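Local coordinates for protein beta-d-glucoside glucohydrolase (Hypocrea jecorina, PDB 3ZZ1) that probably hydrolyses terminal, non-reducing beta-D-glucosyl residues to release beta-D-glucose, acting as a secreted family 3 beta-glucosidase in cellulose breakdown, at residues I90-Q95 with Q143-I148; A355-H361 with D375-M380; L635-Y639 with I671-S677. One frame throughout, in Å; residues are numbered along the deposited sequence.

Interaction 1. Residues I90-Q95 with Q143-I148; sequences IRERGQ and QTINGI
G94 and G147 bring two helices of the TIM-barrel-like N-terminal domain of this family 3 enzyme into backbone contact. The axes of 90-95 and 143-148 come within 6.5 Å and cross at -36°, running roughly the same way. The tight part is glycine against glycine: a CB modelled on G94 would stand 2.3 Å from T144 O, and one on G147 equally close to R91 O. CA-H...O contacts use the closeness, with I148 CA 3.3 Å from G94 O and Q95 CA lying similarly near G147 O. On the inner flank, I90 CG2 lies against T144 OG1, whose hydroxyl also bonds A140 O. Water 1 fills in here, donating to I90 O and T144 OG1 and accepting from R93 NH1 at 2.9 Å; the same arginine reaches T76 O through NH2.

The outer side is looser and polar, with N146 exposed and R91 and Q143 partly so. R91 leaves its helix with CG anti to the backbone N (chi1 -164°) and crosses Q143 at about a right angle, its CG 3.3 Å from Q143 O. The extended chain then carries NE to N146 OD1, a bond of 2.5 Å, doubtfully short, in the carbonyl plane but tilted from the guanidinium plane; NH2 adds a weak one. Substituting an alanine for R91 would probably leave N146 OD1 without this donor and its amide freer to turn. Beyond that bond, the guanidinium spreads one face over G147, whose CA sits 4.2 Å from the plane, over its centre.

Interaction 2. Residues A355-H361 with D375-M380; sequences AAIIGNH and DGALGM
This is a loop-to-loop contact between A355-H361 and D375-M380, knit by two backbone hydrogen bonds, one backbone-to-carboxylate bond and two weak imidazole bonds, within the long connection from strand 348-352 to helix 395-404. Since that helix leads to the parallel neighbouring strand 409-413, the loops belong to a beta-alpha-beta crossover of the C-terminal domain. A377 N donates to I357 O at 2.8 Å, and H361 N donates to D375 O at 3.2 Å in the carbonyl plane. Between these bonds G359 and G376 touch by backbone alone: a CB modelled on G376 would fall 2.4 Å from G359 N, and the positive phi (74°) also favours glycine. Water 3 bridges the loops, accepting from G359 N and donating to D375 O and A377 O.

D375 swings CG anti to its amide nitrogen (chi1 -173°), which puts OD2 2.8 Å from N360 N; the nearly straight bond (173°) uses the anti lone pair. H361 points its ring along A377-M380. L378 CD1 sits 3.8 Å above one face of its ring, offset toward the rim, and the ring of Y389 meets the imidazole too. ND1 makes a weak bond to A377 O at 3.1 Å, and NE2 a weak one to M380 O at 3.3 Å. With a carbonyl oxygen before each ring nitrogen, the setting would tend to favour a doubly protonated imidazole, although bonds this weak do not prove it.

Interaction 3. Residues L635-Y639 with I671-S677; sequences LYITY and IRRRDLS
Y639 reaches S677 by pointing the hydroxyl end of its ring into the turn, 673-677, that follows strand 664-672. From CB the side chain sets CG anti to the carbonyl carbon (chi1 -79°), and contact with the turn begins only in the outer half of the ring. CE1 comes 3.9 Å from D675 O, CE2 3.3 Å from S677 O, and CZ 3.6 Å from L676 C. At the tip, OH donates to S677 O at 2.7 Å, approaching from above the carbonyl plane (44° out of it) and so not on a lone pair. R652 joins them from outside: its NH2 bonds the same hydroxyl and its NE bonds D675 O. The ring also meets F693 edge-to-face.

The strands from which the two segments come lie in opposing sheets of the fibronectin type III-like beta sandwich, 629-638 in the four-stranded sheet and 664-672 in the three-stranded one. Their separation shows at L635 and I671, whose CA atoms are 9.9 Å apart, and aliphatic side chains fill the interval. I637 and I671 meet tip to tip, CD1 to CD1 at 3.9 Å. L676 crosses I637 at about a right angle, its CD2 3.8 Å from I637 CD1, while L635 CD2 packs on I671 CD1.

The turn is braced from within. R672 grips the D675 carboxylate side-on, NH2 meeting OD1 at 2.9 Å on its syn lone pair and NE meeting OD2, which also accepts from R672 N. S677 OG and L676 N bond R673 O from opposite faces of its plane.

The three contacts follow one another along the chain, in the N-terminal, C-terminal and fibronectin type III-like domains respectively. Interaction 1 is the most central, about 12 Å from the middle of the chain; the other two lie about 22 Å out, on opposite sides, with centres 41 Å apart and nearest atoms about 24 Å apart. Interaction 1 is about 27 Å from interaction 2 and 24 Å from interaction 3, centre to centre, and its nearest atoms are about 9 Å from each, so none touch. R672 and R674 of interaction 3 form salt bridges with D191 of the N-terminal domain, joining the sandwich to the domain holding interaction 1. A glycerol, probably from crystallisation, lies about 6 Å from the Q143 side chain.

Interaction 1. Residues I90-Q95 with Q143-I148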
ATOM      1  N   ILE A  90      10.584   2.666   3.794  1.00 11.34           N
ATOM      2  CA  ILE A  90       9.283   3.189   3.392  1.00 11.36           C
ATOM      3  C   ILE A  90       9.315   4.706   3.211  1.00 11.51           C
ATOM      4  O   ILE A  90       8.816   5.214   2.207  1.00 11.43           O
ATOM      5  CB  ILE A  90       8.162   2.747   4.365  1.00 11.40           C
ATOM      6  CG1 ILE A  90       7.964   1.231   4.272  1.00 10.96           C
ATOM      7  CG2 ILE A  90       6.841   3.478   4.059  1.00 11.33           C
ATOM      8  CD1 ILE A  90       7.307   0.595   5.490  1.00 11.22           C
ATOM      9  N   ARG A  91       9.922   5.423   4.161  1.00 11.91           N
ATOM     10  CA  ARG A  91      10.065   6.881   4.036  1.00 12.15           C
ATOM     11  C   ARG A  91      10.941   7.253   2.835  1.00 12.06           C
ATOM     12  O   ARG A  91      10.605   8.168   2.071  1.00 11.82           O
ATOM     13  CB  ARG A  91      10.630   7.516   5.309  1.00 12.49           C
ATOM     14  CG  ARG A  91      10.416   9.030   5.355  1.00 13.80           C
ATOM     15  CD  ARG A  91      11.427   9.769   6.217  1.00 16.54           C
ATOM     16  NE  ARG A  91      11.230  11.219   6.090  1.00 18.90           N
ATOM     17  CZ  ARG A  91      11.885  12.012   5.239  1.00 19.66           C
ATOM     18  NH1 ARG A  91      12.820  11.522   4.427  1.00 20.24           N
ATOM     19  NH2 ARG A  91      11.609  13.308   5.206  1.00 19.74           N
ATOM     20  N   GLU A  92      12.054   6.538   2.676  1.00 11.90           N
ATOM     21  CA  GLU A  92      12.983   6.784   1.572  1.00 12.12           C
ATOM     22  C   GLU A  92      12.306   6.621   0.212  1.00 11.89           C
ATOM     23  O   GLU A  92      12.511   7.441  -0.692  1.00 11.87           O
ATOM     24  CB  GLU A  92      14.216   5.871   1.678  1.00 12.05           C
ATOM     25  CG  GLU A  92      15.148   5.957   0.485  1.00 12.61           C
ATOM     26  CD  GLU A  92      16.363   5.067   0.635  1.00 13.77           C
ATOM     27  OE1 GLU A  92      17.328   5.495   1.297  1.00 14.11           O
ATOM     28  OE2 GLU A  92      16.341   3.932   0.115  1.00 13.83           O
ATOM     29  N   ARG A  93      11.508   5.562   0.077  1.00 11.88           N
ATOM     30  CA  ARG A  93      10.707   5.327  -1.124  1.00 11.96           C
ATOM     31  C   ARG A  93       9.860   6.561  -1.456  1.00 12.11           C
ATOM     32  O   ARG A  93       9.818   7.005  -2.605  1.00 11.90           O
ATOM     33  CB  ARG A  93       9.825   4.086  -0.943  1.00 11.96           C
ATOM     34  CG  ARG A  93       9.028   3.659  -2.177  1.00 11.36           C
ATOM     35  CD  ARG A  93       8.279   2.344  -1.911  1.00 11.12           C
ATOM     36  NE  ARG A  93       7.239   2.037  -2.904  1.00 10.39           N
ATOM     37  CZ  ARG A  93       6.017   2.574  -2.919  1.00 10.30           C
ATOM     38  NH1 ARG A  93       5.667   3.479  -2.010  1.00 10.34           N
ATOM     39  NH2 ARG A  93       5.146   2.224  -3.856  1.00  8.65           N
ATOM     40  N   GLY A  94       9.209   7.117  -0.440  1.00 12.44           N
ATOM     41  CA  GLY A  94       8.428   8.347  -0.593  1.00 12.93           C
ATOM     42  C   GLY A  94       9.272   9.530  -1.038  1.00 13.17           C
ATOM     43  O   GLY A  94       8.894  10.254  -1.961  1.00 13.40           O
ATOM     44  N   GLN A  95      10.419   9.720  -0.384  1.00 13.26           N
ATOM     45  CA  GLN A  95      11.354  10.796  -0.729  1.00 13.52           C
ATOM     46  C   GLN A  95      11.838  10.694  -2.175  1.00 13.19           C
ATOM     47  O   GLN A  95      11.866  11.689  -2.908  1.00 13.19           O
ATOM     48  CB  GLN A  95      12.557  10.801   0.226  1.00 13.68           C
ATOM     49  CG  GLN A  95      13.591  11.906  -0.072  1.00 15.11           C
ATOM     50  CD  GLN A  95      14.900  11.727   0.686  1.00 16.60           C
ATOM     51  OE1 GLN A  95      15.979  11.693   0.087  1.00 17.49           O
ATOM     52  NE2 GLN A  95      14.809  11.603   2.005  1.00 16.48           N
ATOM     53  N   GLN A 143       4.621   7.592   6.842  1.00 10.67           N
ATOM     54  CA  GLN A 143       6.039   7.615   6.478  1.00 10.72           C
ATOM     55  C   GLN A 143       6.236   7.990   5.009  1.00 10.76           C
ATOM     56  O   GLN A 143       7.158   8.735   4.676  1.00 11.04           O
ATOM     57  CB  GLN A 143       6.728   6.277   6.793  1.00 10.65           C
ATOM     58  CG  GLN A 143       6.850   5.936   8.291  1.00 11.02           C
ATOM     59  CD  GLN A 143       7.928   6.731   9.040  1.00 12.86           C
ATOM     60  OE1 GLN A 143       7.900   6.802  10.269  1.00 13.23           O
ATOM     61  NE2 GLN A 143       8.877   7.323   8.307  1.00 11.74           N
ATOM     62  N   THR A 144       5.362   7.482   4.141  1.00 10.79           N
ATOM     63  CA  THR A 144       5.465   7.706   2.692  1.00 11.03           C
ATOM     64  C   THR A 144       5.140   9.154   2.335  1.00 11.10           C
ATOM     65  O   THR A 144       5.791   9.755   1.479  1.00 11.39           O
ATOM     66  CB  THR A 144       4.535   6.748   1.902  1.00 10.94           C
ATOM     67  OG1 THR A 144       4.815   5.396   2.279  1.00 11.03           O
ATOM     68  CG2 THR A 144       4.720   6.895   0.393  1.00 10.24           C
ATOM     69  N   ILE A 145       4.131   9.702   3.003  1.00 11.29           N
ATOM     70  CA  ILE A 145       3.678  11.069   2.756  1.00 11.28           C
ATOM     71  C   ILE A 145       4.680  12.085   3.300  1.00 11.41           C
ATOM     72  O   ILE A 145       4.955  13.083   2.645  1.00 11.13           O
ATOM     73  CB  ILE A 145       2.244  11.289   3.305  1.00 11.07           C
ATOM     74  CG1 ILE A 145       1.237  10.624   2.362  1.00 10.86           C
ATOM     75  CG2 ILE A 145       1.919  12.769   3.470  1.00 10.78           C
ATOM     76  CD1 ILE A 145      -0.065  10.243   3.014  1.00  9.89           C
ATOM     77  N   ASN A 146       5.236  11.816   4.482  1.00 12.00           N
ATOM     78  CA  ASN A 146       6.359  12.608   4.994  1.00 12.54           C
ATOM     79  C   ASN A 146       7.481  12.654   3.951  1.00 12.30           C
ATOM     80  O   ASN A 146       7.987  13.726   3.621  1.00 12.39           O
ATOM     81  CB  ASN A 146       6.878  12.038   6.321  1.00 12.75           C
ATOM     82  CG  ASN A 146       8.012  12.870   6.920  1.00 14.56           C
ATOM     83  OD1 ASN A 146       9.185  12.483   6.864  1.00 15.08           O
ATOM     84  ND2 ASN A 146       7.664  14.023   7.497  1.00 15.86           N
ATOM     85  N   GLY A 147       7.829  11.487   3.415  1.00 12.02           N
ATOM     86  CA  GLY A 147       8.860  11.367   2.390  1.00 12.09           C
ATOM     87  C   GLY A 147       8.569  12.171   1.134  1.00 12.13           C
ATOM     88  O   GLY A 147       9.383  13.005   0.731  1.00 11.86           O
ATOM     89  N   ILE A 148       7.412  11.920   0.520  1.00 12.25           N
ATOM     90  CA  ILE A 148       7.002  12.627  -0.696  1.00 12.50           C
ATOM     91  C   ILE A 148       6.988  14.139  -0.469  1.00 12.78           C
ATOM     92  O   ILE A 148       7.611  14.891  -1.224  1.00 12.68           O
ATOM     93  CB  ILE A 148       5.605  12.169  -1.211  1.00 12.60           C
ATOM     94  CG1 ILE A 148       5.626  10.695  -1.628  1.00 12.83           C
ATOM     95  CG2 ILE A 148       5.137  13.036  -2.393  1.00 12.63           C
ATOM     96  CD1 ILE A 148       4.234  10.056  -1.687  1.00 13.83           C
TER
HETATM   97  O   HOH W   1       6.795   4.153   0.562  1.00  7.31           O

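Interaction 2. Residues A355-H361 with D375-M380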
ATOM      1  N   ALA A 355       8.238 -17.103 -15.995  1.00 14.37           N
ATOM      2  CA  ALA A 355       8.439 -15.971 -15.077  1.00 14.55           C
ATOM      3  C   ALA A 355       9.901 -15.764 -14.657  1.00 14.62           C
ATOM      4  O   ALA A 355      10.220 -14.810 -13.945  1.00 14.53           O
ATOM      5  CB  ALA A 355       7.555 -16.127 -13.848  1.00 14.39           C
ATOM      6  N   ALA A 356      10.782 -16.658 -15.098  1.00 14.67           N
ATOM      7  CA  ALA A 356      12.216 -16.515 -14.857  1.00 14.70           C
ATOM      8  C   ALA A 356      12.878 -15.501 -15.797  1.00 14.69           C
ATOM      9  O   ALA A 356      13.871 -14.869 -15.426  1.00 14.75           O
ATOM     10  CB  ALA A 356      12.906 -17.870 -14.963  1.00 14.78           C
ATOM     11  N   ILE A 357      12.322 -15.332 -16.998  1.00 14.66           N
ATOM     12  CA  ILE A 357      12.950 -14.491 -18.033  1.00 14.55           C
ATOM     13  C   ILE A 357      12.197 -13.200 -18.391  1.00 14.68           C
ATOM     14  O   ILE A 357      11.051 -13.002 -17.994  1.00 14.76           O
ATOM     15  CB  ILE A 357      13.215 -15.289 -19.338  1.00 14.55           C
ATOM     16  CG1 ILE A 357      11.893 -15.775 -19.954  1.00 14.13           C
ATOM     17  CG2 ILE A 357      14.190 -16.438 -19.072  1.00 13.95           C
ATOM     18  CD1 ILE A 357      11.976 -16.062 -21.448  1.00 14.91           C
ATOM     19  N   ILE A 358      12.863 -12.337 -19.157  1.00 14.95           N
ATOM     20  CA  ILE A 358      12.260 -11.117 -19.695  1.00 14.88           C
ATOM     21  C   ILE A 358      11.113 -11.470 -20.649  1.00 15.14           C
ATOM     22  O   ILE A 358      11.280 -12.289 -21.555  1.00 15.17           O
ATOM     23  CB  ILE A 358      13.314 -10.245 -20.443  1.00 14.93           C
ATOM     24  CG1 ILE A 358      14.392  -9.710 -19.483  1.00 14.53           C
ATOM     25  CG2 ILE A 358      12.648  -9.105 -21.220  1.00 14.48           C
ATOM     26  CD1 ILE A 358      13.900  -8.696 -18.458  1.00 12.84           C
ATOM     27  N   GLY A 359       9.953 -10.855 -20.425  1.00 15.06           N
ATOM     28  CA  GLY A 359       8.801 -11.009 -21.303  1.00 15.18           C
ATOM     29  C   GLY A 359       8.199  -9.658 -21.643  1.00 15.42           C
ATOM     30  O   GLY A 359       8.841  -8.624 -21.455  1.00 15.18           O
ATOM     31  N   ASN A 360       6.961  -9.669 -22.133  1.00 15.72           N
ATOM     32  CA  ASN A 360       6.276  -8.444 -22.552  1.00 16.21           C
ATOM     33  C   ASN A 360       5.955  -7.499 -21.392  1.00 16.37           C
ATOM     34  O   ASN A 360       5.801  -6.296 -21.589  1.00 16.37           O
ATOM     35  CB  ASN A 360       5.004  -8.776 -23.340  1.00 16.29           C
ATOM     36  CG  ASN A 360       5.292  -9.249 -24.760  1.00 16.81           C
ATOM     37  OD1 ASN A 360       6.296  -8.877 -25.374  1.00 17.97           O
ATOM     38  ND2 ASN A 360       4.396 -10.066 -25.293  1.00 17.09           N
ATOM     39  N   HIS A 361       5.862  -8.055 -20.186  1.00 16.78           N
ATOM     40  CA  HIS A 361       5.653  -7.268 -18.973  1.00 17.26           C
ATOM     41  C   HIS A 361       6.860  -6.375 -18.668  1.00 17.79           C
ATOM     42  O   HIS A 361       6.716  -5.166 -18.464  1.00 17.62           O
ATOM     43  CB  HIS A 361       5.356  -8.188 -17.787  1.00 17.09           C
ATOM     44  CG  HIS A 361       5.121  -7.456 -16.505  1.00 16.75           C
ATOM     45  ND1 HIS A 361       6.109  -7.270 -15.564  1.00 16.67           N
ATOM     46  CD2 HIS A 361       4.016  -6.845 -16.020  1.00 15.62           C
ATOM     47  CE1 HIS A 361       5.620  -6.579 -14.551  1.00 16.37           C
ATOM     48  NE2 HIS A 361       4.352  -6.311 -14.802  1.00 16.46           N
ATOM     49  N   ASP A 375       3.413 -11.656 -18.488  1.00 13.30           N
ATOM     50  CA  ASP A 375       4.225 -12.341 -19.488  1.00 12.91           C
ATOM     51  C   ASP A 375       5.704 -12.209 -19.151  1.00 12.58           C
ATOM     52  O   ASP A 375       6.269 -11.118 -19.206  1.00 12.45           O
ATOM     53  CB  ASP A 375       3.935 -11.793 -20.885  1.00 12.90           C
ATOM     54  CG  ASP A 375       4.632 -12.583 -21.975  1.00 13.49           C
ATOM     55  OD1 ASP A 375       4.244 -13.749 -22.221  1.00 13.95           O
ATOM     56  OD2 ASP A 375       5.570 -12.033 -22.584  1.00 14.25           O
ATOM     57  N   GLY A 376       6.322 -13.332 -18.804  1.00 12.20           N
ATOM     58  CA  GLY A 376       7.687 -13.323 -18.310  1.00 11.97           C
ATOM     59  C   GLY A 376       7.701 -12.795 -16.888  1.00 11.84           C
ATOM     60  O   GLY A 376       6.660 -12.757 -16.229  1.00 11.66           O
ATOM     61  N   ALA A 377       8.875 -12.373 -16.424  1.00 11.53           N
ATOM     62  CA  ALA A 377       9.035 -11.893 -15.054  1.00 11.56           C
ATOM     63  C   ALA A 377       8.027 -10.795 -14.709  1.00 11.66           C
ATOM     64  O   ALA A 377       7.788  -9.876 -15.510  1.00 11.53           O
ATOM     65  CB  ALA A 377      10.456 -11.419 -14.814  1.00 11.33           C
ATOM     66  N   LEU A 378       7.447 -10.925 -13.515  1.00 11.66           N
ATOM     67  CA  LEU A 378       6.437 -10.014 -12.979  1.00 11.54           C
ATOM     68  C   LEU A 378       7.033  -9.073 -11.924  1.00 11.34           C
ATOM     69  O   LEU A 378       7.734  -9.515 -11.016  1.00 11.33           O
ATOM     70  CB  LEU A 378       5.295 -10.832 -12.358  1.00 11.41           C
ATOM     71  CG  LEU A 378       4.081 -10.085 -11.792  1.00 11.66           C
ATOM     72  CD1 LEU A 378       3.236  -9.454 -12.900  1.00 11.63           C
ATOM     73  CD2 LEU A 378       3.243 -11.021 -10.948  1.00 11.80           C
ATOM     74  N   GLY A 379       6.732  -7.784 -12.039  1.00 11.19           N
ATOM     75  CA  GLY A 379       7.242  -6.790 -11.100  1.00 11.18           C
ATOM     76  C   GLY A 379       6.176  -5.987 -10.372  1.00 11.15           C
ATOM     77  O   GLY A 379       6.470  -5.302  -9.389  1.00 11.24           O
ATOM     78  N   MET A 380       4.941  -6.065 -10.859  1.00 11.08           N
ATOM     79  CA  MET A 380       3.809  -5.323 -10.292  1.00 10.93           C
ATOM     80  C   MET A 380       2.513  -5.721 -10.990  1.00 10.81           C
ATOM     81  O   MET A 380       2.541  -6.375 -12.032  1.00 10.70           O
ATOM     82  CB  MET A 380       4.016  -3.813 -10.443  1.00 10.90           C
ATOM     83  CG  MET A 380       3.992  -3.319 -11.892  1.00 10.64           C
ATOM     84  SD  MET A 380       4.530  -1.611 -12.057  1.00 12.74           S
ATOM     85  CE  MET A 380       6.196  -1.714 -11.391  1.00 11.48           C
TER
HETATM   86  O   HOH W   2       8.854 -13.490 -11.992  1.00 13.23           O
HETATM   87  O   HOH W   3       8.328  -9.760 -18.286  1.00 13.16           O

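Interaction 3. Residues L635-Y639 with I671-S677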
ATOM      1  N   LEU A 635       4.391  -5.995  17.957  1.00 12.43           N
ATOM      2  CA  LEU A 635       3.561  -5.835  19.147  1.00 12.35           C
ATOM      3  C   LEU A 635       2.097  -6.036  18.784  1.00 12.45           C
ATOM      4  O   LEU A 635       1.588  -5.410  17.849  1.00 12.42           O
ATOM      5  CB  LEU A 635       3.772  -4.452  19.780  1.00 12.25           C
ATOM      6  CG  LEU A 635       2.774  -3.949  20.835  1.00 11.56           C
ATOM      7  CD1 LEU A 635       2.834  -4.777  22.101  1.00 11.79           C
ATOM      8  CD2 LEU A 635       3.005  -2.488  21.161  1.00  9.99           C
ATOM      9  N   TYR A 636       1.431  -6.919  19.522  1.00 12.65           N
ATOM     10  CA  TYR A 636      -0.010  -7.130  19.376  1.00 12.97           C
ATOM     11  C   TYR A 636      -0.716  -6.834  20.688  1.00 13.17           C
ATOM     12  O   TYR A 636      -0.283  -7.285  21.757  1.00 13.54           O
ATOM     13  CB  TYR A 636      -0.322  -8.549  18.876  1.00 12.74           C
ATOM     14  CG  TYR A 636       0.164  -8.802  17.458  1.00 13.00           C
ATOM     15  CD1 TYR A 636      -0.654  -8.533  16.359  1.00 13.28           C
ATOM     16  CD2 TYR A 636       1.447  -9.297  17.217  1.00 12.02           C
ATOM     17  CE1 TYR A 636      -0.209  -8.755  15.055  1.00 12.78           C
ATOM     18  CE2 TYR A 636       1.900  -9.525  15.923  1.00 12.36           C
ATOM     19  CZ  TYR A 636       1.072  -9.249  14.846  1.00 13.12           C
ATOM     20  OH  TYR A 636       1.523  -9.474  13.560  1.00 12.75           O
ATOM     21  N   ILE A 637      -1.787  -6.051  20.605  1.00 13.15           N
ATOM     22  CA  ILE A 637      -2.540  -5.677  21.794  1.00 13.01           C
ATOM     23  C   ILE A 637      -3.921  -6.340  21.806  1.00 13.16           C
ATOM     24  O   ILE A 637      -4.607  -6.412  20.781  1.00 13.24           O
ATOM     25  CB  ILE A 637      -2.617  -4.129  21.971  1.00 13.06           C
ATOM     26  CG1 ILE A 637      -1.206  -3.533  22.080  1.00 12.38           C
ATOM     27  CG2 ILE A 637      -3.437  -3.751  23.208  1.00 13.21           C
ATOM     28  CD1 ILE A 637      -1.161  -2.032  22.377  1.00 12.17           C
ATOM     29  N   THR A 638      -4.281  -6.875  22.971  1.00 13.32           N
ATOM     30  CA  THR A 638      -5.612  -7.407  23.246  1.00 13.21           C
ATOM     31  C   THR A 638      -6.297  -6.421  24.191  1.00 13.36           C
ATOM     32  O   THR A 638      -5.774  -6.122  25.262  1.00 13.45           O
ATOM     33  CB  THR A 638      -5.515  -8.811  23.900  1.00 13.29           C
ATOM     34  OG1 THR A 638      -4.893  -9.718  22.979  1.00 13.09           O
ATOM     35  CG2 THR A 638      -6.894  -9.353  24.298  1.00 12.37           C
ATOM     36  N   TYR A 639      -7.449  -5.899  23.780  1.00 13.43           N
ATOM     37  CA  TYR A 639      -8.188  -4.922  24.586  1.00 13.51           C
ATOM     38  C   TYR A 639      -8.871  -5.628  25.760  1.00 13.54           C
ATOM     39  O   TYR A 639      -9.104  -6.831  25.695  1.00 13.28           O
ATOM     40  CB  TYR A 639      -9.220  -4.189  23.715  1.00 13.39           C
ATOM     41  CG  TYR A 639      -8.657  -3.069  22.847  1.00 13.69           C
ATOM     42  CD1 TYR A 639      -7.411  -3.189  22.220  1.00 14.25           C
ATOM     43  CD2 TYR A 639      -9.377  -1.897  22.643  1.00 13.75           C
ATOM     44  CE1 TYR A 639      -6.899  -2.166  21.427  1.00 13.26           C
ATOM     45  CE2 TYR A 639      -8.874  -0.868  21.847  1.00 13.96           C
ATOM     46  CZ  TYR A 639      -7.634  -1.011  21.243  1.00 12.98           C
ATOM     47  OH  TYR A 639      -7.133   0.002  20.458  1.00 11.98           O
ATOM     48  N   ILE A 671       3.418   3.746  21.916  1.00 13.26           N
ATOM     49  CA  ILE A 671       1.975   3.569  21.848  1.00 13.08           C
ATOM     50  C   ILE A 671       1.240   4.902  21.956  1.00 12.85           C
ATOM     51  O   ILE A 671       1.307   5.579  22.985  1.00 12.88           O
ATOM     52  CB  ILE A 671       1.480   2.575  22.922  1.00 13.06           C
ATOM     53  CG1 ILE A 671       2.118   1.198  22.691  1.00 13.56           C
ATOM     54  CG2 ILE A 671      -0.045   2.489  22.921  1.00 13.26           C
ATOM     55  CD1 ILE A 671       1.758   0.167  23.733  1.00 15.27           C
ATOM     56  N   ARG A 672       0.553   5.271  20.876  1.00 12.55           N
ATOM     57  CA  ARG A 672      -0.253   6.484  20.830  1.00 12.39           C
ATOM     58  C   ARG A 672      -1.577   6.214  21.527  1.00 12.39           C
ATOM     59  O   ARG A 672      -1.981   5.052  21.677  1.00 12.53           O
ATOM     60  CB  ARG A 672      -0.507   6.914  19.381  1.00 12.41           C
ATOM     61  CG  ARG A 672       0.763   7.081  18.534  1.00 12.28           C
ATOM     62  CD  ARG A 672       0.454   7.128  17.040  1.00 11.74           C
ATOM     63  NE  ARG A 672      -0.244   5.927  16.580  1.00 11.38           N
ATOM     64  CZ  ARG A 672      -0.468   5.609  15.305  1.00 10.37           C
ATOM     65  NH1 ARG A 672      -0.050   6.394  14.325  1.00  8.86           N
ATOM     66  NH2 ARG A 672      -1.120   4.491  15.009  1.00 10.93           N
ATOM     67  N   ARG A 673      -2.263   7.277  21.943  1.00 12.01           N
ATOM     68  CA  ARG A 673      -3.557   7.115  22.587  1.00 11.69           C
ATOM     69  C   ARG A 673      -4.536   6.293  21.737  1.00 11.73           C
ATOM     70  O   ARG A 673      -5.249   5.432  22.268  1.00 11.42           O
ATOM     71  CB  ARG A 673      -4.186   8.456  22.962  1.00 11.74           C
ATOM     72  CG  ARG A 673      -5.487   8.261  23.722  1.00 10.99           C
ATOM     73  CD  ARG A 673      -6.188   9.548  24.090  1.00 11.91           C
ATOM     74  NE  ARG A 673      -7.387   9.239  24.871  1.00 11.99           N
ATOM     75  CZ  ARG A 673      -7.380   8.957  26.170  1.00 11.36           C
ATOM     76  NH1 ARG A 673      -6.240   8.955  26.850  1.00 11.83           N
ATOM     77  NH2 ARG A 673      -8.514   8.678  26.789  1.00 11.96           N
ATOM     78  N   ARG A 674      -4.558   6.558  20.431  1.00 11.48           N
ATOM     79  CA  ARG A 674      -5.461   5.848  19.513  1.00 11.38           C
ATOM     80  C   ARG A 674      -5.166   4.342  19.421  1.00 11.30           C
ATOM     81  O   ARG A 674      -6.058   3.549  19.112  1.00 11.29           O
ATOM     82  CB  ARG A 674      -5.462   6.504  18.123  1.00 11.27           C
ATOM     83  CG  ARG A 674      -4.186   6.305  17.309  1.00 10.96           C
ATOM     84  CD  ARG A 674      -4.099   7.295  16.154  1.00 10.37           C
ATOM     85  NE  ARG A 674      -5.085   7.034  15.107  1.00  9.30           N
ATOM     86  CZ  ARG A 674      -4.828   6.435  13.944  1.00  9.25           C
ATOM     87  NH1 ARG A 674      -3.599   6.011  13.644  1.00  6.82           N
ATOM     88  NH2 ARG A 674      -5.810   6.261  13.068  1.00  9.18           N
ATOM     89  N   ASP A 675      -3.923   3.955  19.708  1.00 11.39           N
ATOM     90  CA  ASP A 675      -3.524   2.542  19.696  1.00 11.29           C
ATOM     91  C   ASP A 675      -4.157   1.738  20.832  1.00 11.20           C
ATOM     92  O   ASP A 675      -4.126   0.509  20.813  1.00 11.47           O
ATOM     93  CB  ASP A 675      -1.995   2.403  19.722  1.00 11.28           C
ATOM     94  CG  ASP A 675      -1.325   3.031  18.503  1.00 11.08           C
ATOM     95  OD1 ASP A 675      -1.894   2.959  17.386  1.00 11.08           O
ATOM     96  OD2 ASP A 675      -0.224   3.597  18.666  1.00  9.27           O
ATOM     97  N   LEU A 676      -4.728   2.437  21.812  1.00 11.10           N
ATOM     98  CA  LEU A 676      -5.470   1.807  22.911  1.00 10.84           C
ATOM     99  C   LEU A 676      -6.966   2.150  22.868  1.00 10.85           C
ATOM    100  O   LEU A 676      -7.702   1.880  23.824  1.00 10.89           O
ATOM    101  CB  LEU A 676      -4.876   2.219  24.269  1.00 10.67           C
ATOM    102  CG  LEU A 676      -3.396   1.919  24.547  1.00 10.54           C
ATOM    103  CD1 LEU A 676      -2.966   2.520  25.877  1.00  9.70           C
ATOM    104  CD2 LEU A 676      -3.123   0.421  24.533  1.00  9.76           C
ATOM    105  N   SER A 677      -7.405   2.738  21.758  1.00 10.78           N
ATOM    106  CA  SER A 677      -8.782   3.222  21.616  1.00 10.57           C
ATOM    107  C   SER A 677      -9.639   2.395  20.656  1.00 10.55           C
ATOM    108  O   SER A 677      -9.124   1.726  19.761  1.00 10.33           O
ATOM    109  CB  SER A 677      -8.785   4.687  21.156  1.00 10.45           C
ATOM    110  OG  SER A 677      -8.061   5.511  22.052  1.00 10.24           O
TER